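Local coordinates for tRNA-splicing endonuclease (Sulfolobus tokodaii, PDB 2CV8), which probably cuts introns out of precursor tRNA at both splice sites, giving tRNA halves with 2',3'-cyclic phosphate and 5'-hydroxyl ends, at residues L56-K61 with L71-L76; Y110-A115 with P127-A132; K156-G161 with I173-L178. One frame throughout, in Å; residues are numbered along the deposited sequence.

Contact 1 (L56-K61 with L71-L76); sequences LVKKGK and LDFERL
Phe73 holds CG anti to its backbone N (chi1 -176°), and with chi2 near 81° the ring stands out from the first turn of its helix toward the end of the helix that carries Lys58. Lys58 makes the same choice, CG anti to N at 180°, so the two side chains lie next to each other and point the same way. The methylene part of the lysine does the touching: CB packs against CE1 of the Phe73 ring at 3.5 Å, and CG and CD follow along that same atom before the chain bends at its last torsion. Val57, one residue earlier, divides its branches. CG1, anti to the backbone N, reaches the start of the other helix, 4.2 Å from Phe73 CB. CG2, anti to the carbonyl carbon, meets Leu76 CD1 at 3.6 Å, the two side chains crossing obliquely. No hydrogen bond joins the segments; the contact is apolar, and each helix end has its own capping bonds. Gly60, with positive phi, ends helix 50-58 in a Schellman motif, Lys61 N bonding to Leu56 O at 3.0 Å and Gly60 N to Val57 O at 2.7 Å. At the start of the other helix Asp72 is the N-cap: its OD2 accepts from Arg75 N at 3.2 Å, met from above the carboxylate plane. The arrangement belongs to the N-terminal domain, at the surface and away from the predicted catalytic residues. Val57 and Leu76 also rest on Ile64 of strand 63-66, Leu76 reaches Leu50 and Val54 further back in helix 50-58, and Tyr91 of helix 87-99 touches both Lys58 and Phe73.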
# COMPACT_ATOMS: atom_id res chain seq x y z
N LEU B 56 4.30 -28.46 1.66
CA LEU B 56 5.02 -29.64 2.16
C LEU B 56 4.99 -30.81 1.18
O LEU B 56 5.99 -31.52 1.01
CB LEU B 56 4.44 -30.07 3.50
CG LEU B 56 4.68 -29.07 4.63
CD1 LEU B 56 4.07 -29.60 5.93
CD2 LEU B 56 6.18 -28.82 4.80
N VAL B 57 3.85 -31.02 0.53
CA VAL B 57 3.76 -32.09 -0.45
C VAL B 57 4.77 -31.81 -1.56
O VAL B 57 5.58 -32.67 -1.90
CB VAL B 57 2.35 -32.17 -1.07
CG1 VAL B 57 2.41 -32.96 -2.36
CG2 VAL B 57 1.39 -32.81 -0.07
N LYS B 58 4.72 -30.60 -2.10
CA LYS B 58 5.63 -30.21 -3.17
C LYS B 58 7.08 -30.35 -2.72
O LYS B 58 7.97 -30.61 -3.53
CB LYS B 58 5.36 -28.75 -3.56
CG LYS B 58 6.25 -28.21 -4.66
CD LYS B 58 6.23 -26.69 -4.64
CE LYS B 58 7.16 -26.07 -5.68
NZ LYS B 58 6.62 -26.20 -7.06
N LYS B 59 7.33 -30.19 -1.42
CA LYS B 59 8.68 -30.30 -0.89
C LYS B 59 9.06 -31.75 -0.63
O LYS B 59 10.18 -32.03 -0.16
CB LYS B 59 8.82 -29.50 0.42
CG LYS B 59 8.58 -28.01 0.30
CD LYS B 59 9.42 -27.36 -0.80
CE LYS B 59 10.90 -27.58 -0.59
NZ LYS B 59 11.69 -26.81 -1.58
N GLY B 60 8.13 -32.65 -0.91
CA GLY B 60 8.36 -34.07 -0.71
C GLY B 60 8.45 -34.47 0.75
O GLY B 60 8.78 -35.61 1.07
N LYS B 61 8.16 -33.52 1.64
CA LYS B 61 8.21 -33.80 3.06
C LYS B 61 6.88 -34.31 3.61
O LYS B 61 6.74 -34.54 4.81
CB LYS B 61 8.61 -32.53 3.82
CG LYS B 61 10.11 -32.28 3.89
CD LYS B 61 10.67 -31.72 2.60
CE LYS B 61 12.12 -31.28 2.79
NZ LYS B 61 12.66 -30.55 1.61
N LEU B 71 -3.87 -37.93 -2.85
CA LEU B 71 -3.86 -36.66 -3.57
C LEU B 71 -2.46 -36.12 -3.74
O LEU B 71 -1.75 -35.90 -2.77
CB LEU B 71 -4.70 -35.62 -2.82
CG LEU B 71 -6.22 -35.80 -2.77
CD1 LEU B 71 -6.75 -35.90 -4.19
CD2 LEU B 71 -6.57 -37.03 -1.98
N ASP B 72 -2.05 -35.91 -4.99
CA ASP B 72 -0.72 -35.36 -5.25
C ASP B 72 -0.80 -33.85 -5.34
O ASP B 72 -1.87 -33.27 -5.13
CB ASP B 72 -0.13 -35.94 -6.55
CG ASP B 72 -0.98 -35.64 -7.76
OD1 ASP B 72 -0.49 -35.89 -8.88
OD2 ASP B 72 -2.12 -35.15 -7.61
N PHE B 73 0.32 -33.21 -5.65
CA PHE B 73 0.38 -31.76 -5.76
C PHE B 73 -0.66 -31.13 -6.69
O PHE B 73 -1.35 -30.19 -6.31
CB PHE B 73 1.77 -31.32 -6.21
CG PHE B 73 1.96 -29.84 -6.24
CD1 PHE B 73 2.23 -29.13 -5.08
CD2 PHE B 73 1.85 -29.14 -7.44
CE1 PHE B 73 2.40 -27.75 -5.12
CE2 PHE B 73 2.01 -27.76 -7.49
CZ PHE B 73 2.29 -27.06 -6.33
N GLU B 74 -0.76 -31.63 -7.92
CA GLU B 74 -1.70 -31.11 -8.90
C GLU B 74 -3.13 -31.13 -8.36
O GLU B 74 -3.86 -30.16 -8.50
CB GLU B 74 -1.65 -31.93 -10.19
CG GLU B 74 -0.33 -31.86 -10.97
CD GLU B 74 0.85 -32.46 -10.21
OE1 GLU B 74 1.32 -31.84 -9.24
OE2 GLU B 74 1.31 -33.55 -10.59
N ARG B 75 -3.51 -32.24 -7.74
CA ARG B 75 -4.86 -32.37 -7.19
C ARG B 75 -5.08 -31.50 -5.96
O ARG B 75 -6.11 -30.84 -5.84
CB ARG B 75 -5.17 -33.84 -6.87
CG ARG B 75 -5.80 -34.60 -8.03
CD ARG B 75 -7.30 -34.31 -8.12
NE ARG B 75 -8.02 -34.88 -6.99
CZ ARG B 75 -9.28 -34.60 -6.68
NH1 ARG B 75 -9.98 -33.75 -7.42
NH2 ARG B 75 -9.85 -35.17 -5.63
N LEU B 76 -4.11 -31.50 -5.06
CA LEU B 76 -4.22 -30.70 -3.85
C LEU B 76 -4.29 -29.23 -4.21
O LEU B 76 -5.12 -28.50 -3.69
CB LEU B 76 -3.04 -30.95 -2.93
CG LEU B 76 -3.31 -32.01 -1.86
CD1 LEU B 76 -2.04 -32.33 -1.11
CD2 LEU B 76 -4.38 -31.48 -0.92

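Contact 2 (Y110-A115 with P127-A132); sequences YGADFA and PYLVIA
Asp113 carries the polar side of this contact. Its CG lies anti to the carbonyl carbon (chi1 -66°), which swings the carboxylate across to the neighbouring strand, where OD2 takes the N-H of Ala132 on its anti lone pair at 2.7 Å. The same oxygen is in a salt bridge with Arg86 NH2, and that guanidinium also bonds to Ala132 O; OD2 thus has two donors, which would offset its charge. Asp113 CB sits over one face of the Phe114 ring, 3.9 Å above its plane and toward the rim. Both residues face Val130: Phe114 N gives it a nearly straight bond (N-H...O 170°, 3.0 Å from Phe114 N to Val130 O), while Asp113 N adds a weak one to the same oxygen. This is a classic beta bulge. The antiparallel pairing then becomes regular, with Val130 N returning a bond to Phe114 O at 3.0 Å and Ala115 facing Leu129 in a non-hydrogen-bonded pair. On the Ala115 side, Tyr110, its CG likewise anti to the carbonyl carbon (chi1 -47°), brings CB against Leu129 CD2 at 3.5 Å, the two side chains crossing at about a right angle. Ala112 CB touches both Leu129 CG (4.1 Å) and Ile131 CG1 (3.8 Å), two residues apart on the strand. The two strands form a hairpin in the nuclease-like catalytic domain; Tyr117 ends the first strand and His125 lies in the connection that follows, both predicted active-site residues. Helix 87-99 covers Phe114 and Ala132 through Val93, whereas Leu129 and Ile131 pack on Leu158 of strand 157-163, the next strand of the sheet.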
# COMPACT_ATOMS: atom_id res chain seq x y z
N TYR B 110 -3.36 -10.40 13.32
CA TYR B 110 -2.89 -9.05 13.09
C TYR B 110 -3.59 -8.36 11.93
O TYR B 110 -3.24 -7.23 11.58
CB TYR B 110 -1.38 -9.05 12.85
CG TYR B 110 -0.62 -9.89 13.85
CD1 TYR B 110 -0.43 -11.26 13.66
CD2 TYR B 110 -0.10 -9.31 15.01
CE1 TYR B 110 0.26 -12.03 14.60
CE2 TYR B 110 0.58 -10.07 15.96
CZ TYR B 110 0.76 -11.43 15.74
OH TYR B 110 1.44 -12.17 16.68
N GLY B 111 -4.56 -9.03 11.33
CA GLY B 111 -5.28 -8.43 10.22
C GLY B 111 -4.46 -8.40 8.94
O GLY B 111 -4.38 -7.38 8.26
N ALA B 112 -3.84 -9.53 8.64
CA ALA B 112 -3.03 -9.68 7.44
C ALA B 112 -3.05 -11.15 7.07
O ALA B 112 -3.57 -11.98 7.82
CB ALA B 112 -1.60 -9.23 7.72
N ASP B 113 -2.49 -11.49 5.91
CA ASP B 113 -2.46 -12.87 5.47
C ASP B 113 -1.39 -13.67 6.20
O ASP B 113 -1.65 -14.75 6.71
CB ASP B 113 -2.23 -12.96 3.97
CG ASP B 113 -3.38 -12.38 3.17
OD1 ASP B 113 -4.54 -12.76 3.46
OD2 ASP B 113 -3.12 -11.55 2.26
N PHE B 114 -0.19 -13.12 6.26
CA PHE B 114 0.90 -13.84 6.90
C PHE B 114 1.68 -13.05 7.94
O PHE B 114 1.69 -11.81 7.93
CB PHE B 114 1.89 -14.33 5.84
CG PHE B 114 1.25 -15.10 4.73
CD1 PHE B 114 1.31 -14.63 3.42
CD2 PHE B 114 0.60 -16.31 4.99
CE1 PHE B 114 0.72 -15.35 2.37
CE2 PHE B 114 0.01 -17.05 3.95
CZ PHE B 114 0.07 -16.56 2.64
N ALA B 115 2.33 -13.79 8.83
CA ALA B 115 3.19 -13.23 9.86
C ALA B 115 4.54 -13.89 9.55
O ALA B 115 4.80 -15.02 9.94
CB ALA B 115 2.72 -13.63 11.23
N PRO B 127 7.92 -10.16 13.85
CA PRO B 127 7.12 -10.60 12.71
C PRO B 127 6.76 -9.54 11.68
O PRO B 127 6.22 -8.49 12.02
CB PRO B 127 5.85 -11.15 13.37
CG PRO B 127 6.17 -11.21 14.85
CD PRO B 127 7.09 -10.07 15.06
N TYR B 128 7.06 -9.82 10.42
CA TYR B 128 6.71 -8.90 9.35
C TYR B 128 5.33 -9.35 8.90
O TYR B 128 5.09 -10.54 8.74
CB TYR B 128 7.70 -8.98 8.18
CG TYR B 128 9.07 -8.49 8.54
CD1 TYR B 128 10.07 -9.37 8.94
CD2 TYR B 128 9.34 -7.12 8.59
CE1 TYR B 128 11.32 -8.90 9.37
CE2 TYR B 128 10.57 -6.64 9.03
CZ TYR B 128 11.56 -7.54 9.42
OH TYR B 128 12.77 -7.07 9.87
N LEU B 129 4.42 -8.41 8.72
CA LEU B 129 3.07 -8.74 8.29
C LEU B 129 2.95 -8.55 6.80
O LEU B 129 3.29 -7.50 6.26
CB LEU B 129 2.06 -7.85 9.02
CG LEU B 129 1.47 -8.39 10.31
CD1 LEU B 129 2.45 -9.29 11.04
CD2 LEU B 129 1.06 -7.21 11.17
N VAL B 130 2.46 -9.58 6.11
CA VAL B 130 2.33 -9.51 4.67
C VAL B 130 0.90 -9.76 4.23
O VAL B 130 0.19 -10.59 4.79
CB VAL B 130 3.25 -10.56 3.94
CG1 VAL B 130 3.16 -10.38 2.44
CG2 VAL B 130 4.70 -10.42 4.40
N ILE B 131 0.49 -9.01 3.21
CA ILE B 131 -0.83 -9.16 2.64
C ILE B 131 -0.63 -9.45 1.16
O ILE B 131 -0.09 -8.61 0.44
CB ILE B 131 -1.66 -7.89 2.81
CG1 ILE B 131 -2.22 -7.84 4.24
CG2 ILE B 131 -2.75 -7.83 1.76
CD1 ILE B 131 -2.88 -6.55 4.60
N ALA B 132 -1.03 -10.64 0.73
CA ALA B 132 -0.87 -11.04 -0.66
C ALA B 132 -1.91 -10.37 -1.55
O ALA B 132 -3.08 -10.22 -1.18
CB ALA B 132 -0.98 -12.55 -0.78

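Contact 3 (K156-G161 with I173-L178); sequences KELILG and IMFKWL
The last beta hairpin of the catalytic domain, strands 157-163 and 170-178, makes this contact, and its outer strand carries the sheet on into the second subunit. There Ile173 to Lys176 and Leu178 pair antiparallel with a strand of that chain, as in the dimers of other tRNA-intron endonucleases. Within the hairpin the strands diverge, with 143° between their N-to-C directions where 180° would be exactly antiparallel, so the backbone bonding is confined to the end with Leu160 and Ile173. Leu160 N reaches Ile173 O at 2.8 Å from above the carbonyl plane, and Ile173 N reaches Leu160 O at 3.0 Å within it. Next along, Ile159 and the selenomethionine Met174 form a non-hydrogen-bonded pair, Ile159 CG1 meeting Met174 CB at 3.7 Å. On the face of Leu160, the aromatic ring of Phe175, with CG between its own N and carbonyl carbon (chi1 49°), is directed to the first strand; it lies alongside Leu158, pointing the same way, and crosses Leu160 obliquely near CD2. These leucines in turn meet helix 141-151, through Val150 and Phe147 respectively. Lys156, predicted to be catalytic, begins the first strand's segment but points elsewhere, packing on Tyr110 and Pro127. Farther along, Glu157 and Lys176 approach across the strands. The chain of Glu157 bends at chi2 and crosses the extended Lys176 obliquely, Glu157 OE1 lying 3.6 Å from Lys176 CE. A long salt bridge runs from Glu157 OE2 to Lys176 NZ at 3.9 Å.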
# COMPACT_ATOMS: atom_id res chain seq x y z
N LYS B 156 3.98 -2.77 13.44
CA LYS B 156 4.97 -3.68 12.88
C LYS B 156 5.14 -3.30 11.41
O LYS B 156 4.68 -2.24 10.99
CB LYS B 156 4.50 -5.13 13.02
CG LYS B 156 4.48 -5.61 14.45
CD LYS B 156 4.00 -7.04 14.57
CE LYS B 156 4.17 -7.53 16.00
NZ LYS B 156 3.53 -8.85 16.22
N GLU B 157 5.79 -4.15 10.63
CA GLU B 157 5.98 -3.83 9.23
C GLU B 157 4.95 -4.46 8.30
O GLU B 157 4.91 -5.67 8.13
CB GLU B 157 7.39 -4.23 8.80
CG GLU B 157 8.48 -3.35 9.41
CD GLU B 157 8.41 -1.91 8.92
OE1 GLU B 157 7.36 -1.26 9.07
OE2 GLU B 157 9.43 -1.42 8.37
N LEU B 158 4.11 -3.61 7.70
CA LEU B 158 3.08 -4.08 6.76
C LEU B 158 3.68 -4.13 5.36
O LEU B 158 4.36 -3.20 4.92
CB LEU B 158 1.87 -3.14 6.79
CG LEU B 158 0.59 -3.64 6.11
CD1 LEU B 158 0.82 -3.75 4.62
CD2 LEU B 158 0.18 -4.99 6.69
N ILE B 159 3.40 -5.22 4.65
CA ILE B 159 3.94 -5.42 3.31
C ILE B 159 2.97 -6.11 2.35
O ILE B 159 2.34 -7.09 2.70
CB ILE B 159 5.24 -6.26 3.39
CG1 ILE B 159 6.30 -5.48 4.16
CG2 ILE B 159 5.77 -6.58 2.00
CD1 ILE B 159 7.63 -6.17 4.23
N LEU B 160 2.88 -5.56 1.14
CA LEU B 160 2.01 -6.08 0.09
C LEU B 160 2.76 -7.06 -0.79
O LEU B 160 3.81 -6.73 -1.33
CB LEU B 160 1.49 -4.92 -0.77
CG LEU B 160 0.05 -4.46 -0.55
CD1 LEU B 160 -0.87 -5.50 -1.15
CD2 LEU B 160 -0.24 -4.27 0.93
N GLY B 161 2.23 -8.26 -0.93
CA GLY B 161 2.88 -9.24 -1.78
C GLY B 161 2.12 -9.34 -3.09
O GLY B 161 1.17 -10.11 -3.19
N ILE B 173 5.88 -4.56 -1.87
CA ILE B 173 5.84 -3.13 -1.65
C ILE B 173 5.31 -2.91 -0.25
O ILE B 173 4.23 -3.38 0.11
CB ILE B 173 4.96 -2.39 -2.71
CG1 ILE B 173 3.50 -2.33 -2.28
CG2 ILE B 173 5.05 -3.11 -4.06
CD1 ILE B 173 2.66 -1.35 -3.10
N MSE B 174 6.09 -2.22 0.56
CA MSE B 174 5.73 -1.94 1.93
C MSE B 174 5.25 -0.51 2.07
O MSE B 174 5.72 0.36 1.36
CB MSE B 174 6.94 -2.12 2.83
CG MSE B 174 6.82 -1.48 4.20
SE MSE B 174 8.49 -0.65 4.69
CE MSE B 174 8.17 1.10 3.97
N PHE B 175 4.30 -0.28 2.98
CA PHE B 175 3.84 1.08 3.21
C PHE B 175 3.53 1.36 4.66
O PHE B 175 3.08 0.48 5.39
CB PHE B 175 2.63 1.44 2.33
CG PHE B 175 1.53 0.44 2.34
CD1 PHE B 175 1.06 -0.10 3.53
CD2 PHE B 175 0.93 0.06 1.15
CE1 PHE B 175 0.01 -0.99 3.54
CE2 PHE B 175 -0.13 -0.83 1.14
CZ PHE B 175 -0.59 -1.36 2.34
N LYS B 176 3.78 2.61 5.07
CA LYS B 176 3.55 3.04 6.43
C LYS B 176 2.53 4.16 6.47
O LYS B 176 2.37 4.89 5.50
CB LYS B 176 4.86 3.55 7.04
CG LYS B 176 5.99 2.55 6.98
CD LYS B 176 7.19 3.06 7.74
CE LYS B 176 8.29 2.02 7.80
NZ LYS B 176 9.42 2.47 8.65
N TRP B 177 1.83 4.27 7.59
CA TRP B 177 0.86 5.32 7.80
C TRP B 177 1.72 6.52 8.22
O TRP B 177 2.35 6.50 9.27
CB TRP B 177 -0.11 4.92 8.92
CG TRP B 177 -1.23 5.89 9.17
CD1 TRP B 177 -2.30 6.13 8.36
CD2 TRP B 177 -1.39 6.74 10.32
NE1 TRP B 177 -3.12 7.08 8.93
CE2 TRP B 177 -2.58 7.47 10.13
CE3 TRP B 177 -0.64 6.96 11.48
CZ2 TRP B 177 -3.05 8.40 11.07
CZ3 TRP B 177 -1.10 7.88 12.41
CH2 TRP B 177 -2.30 8.59 12.20
N LEU B 178 1.77 7.55 7.37
CA LEU B 178 2.57 8.74 7.66
C LEU B 178 1.85 9.82 8.44
O LEU B 178 0.62 9.90 8.43
CB LEU B 178 3.10 9.35 6.36
CG LEU B 178 4.30 8.71 5.65
CD1 LEU B 178 4.56 9.42 4.34
CD2 LEU B 178 5.52 8.78 6.56

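Along the chain the three contacts follow in series, each closing before the next opens. Contact 1 lies in the N-terminal domain, with its centre 24 Å from that of contact 2 and 32 Å from that of contact 3, on the opposite side of the chain's centre. Contacts 2 and 3 have centres only 10 Å apart and share the catalytic sheet, whose strands 128-134 and 157-163 are neighbours: Ile131 N meets Ile159 O at 2.7 Å, a probable hydrogen bond. Tyr110 of contact 2 also packs on Lys156 of contact 3. One sheet thus connects the predicted active-site region to the strand pairing with the second subunit.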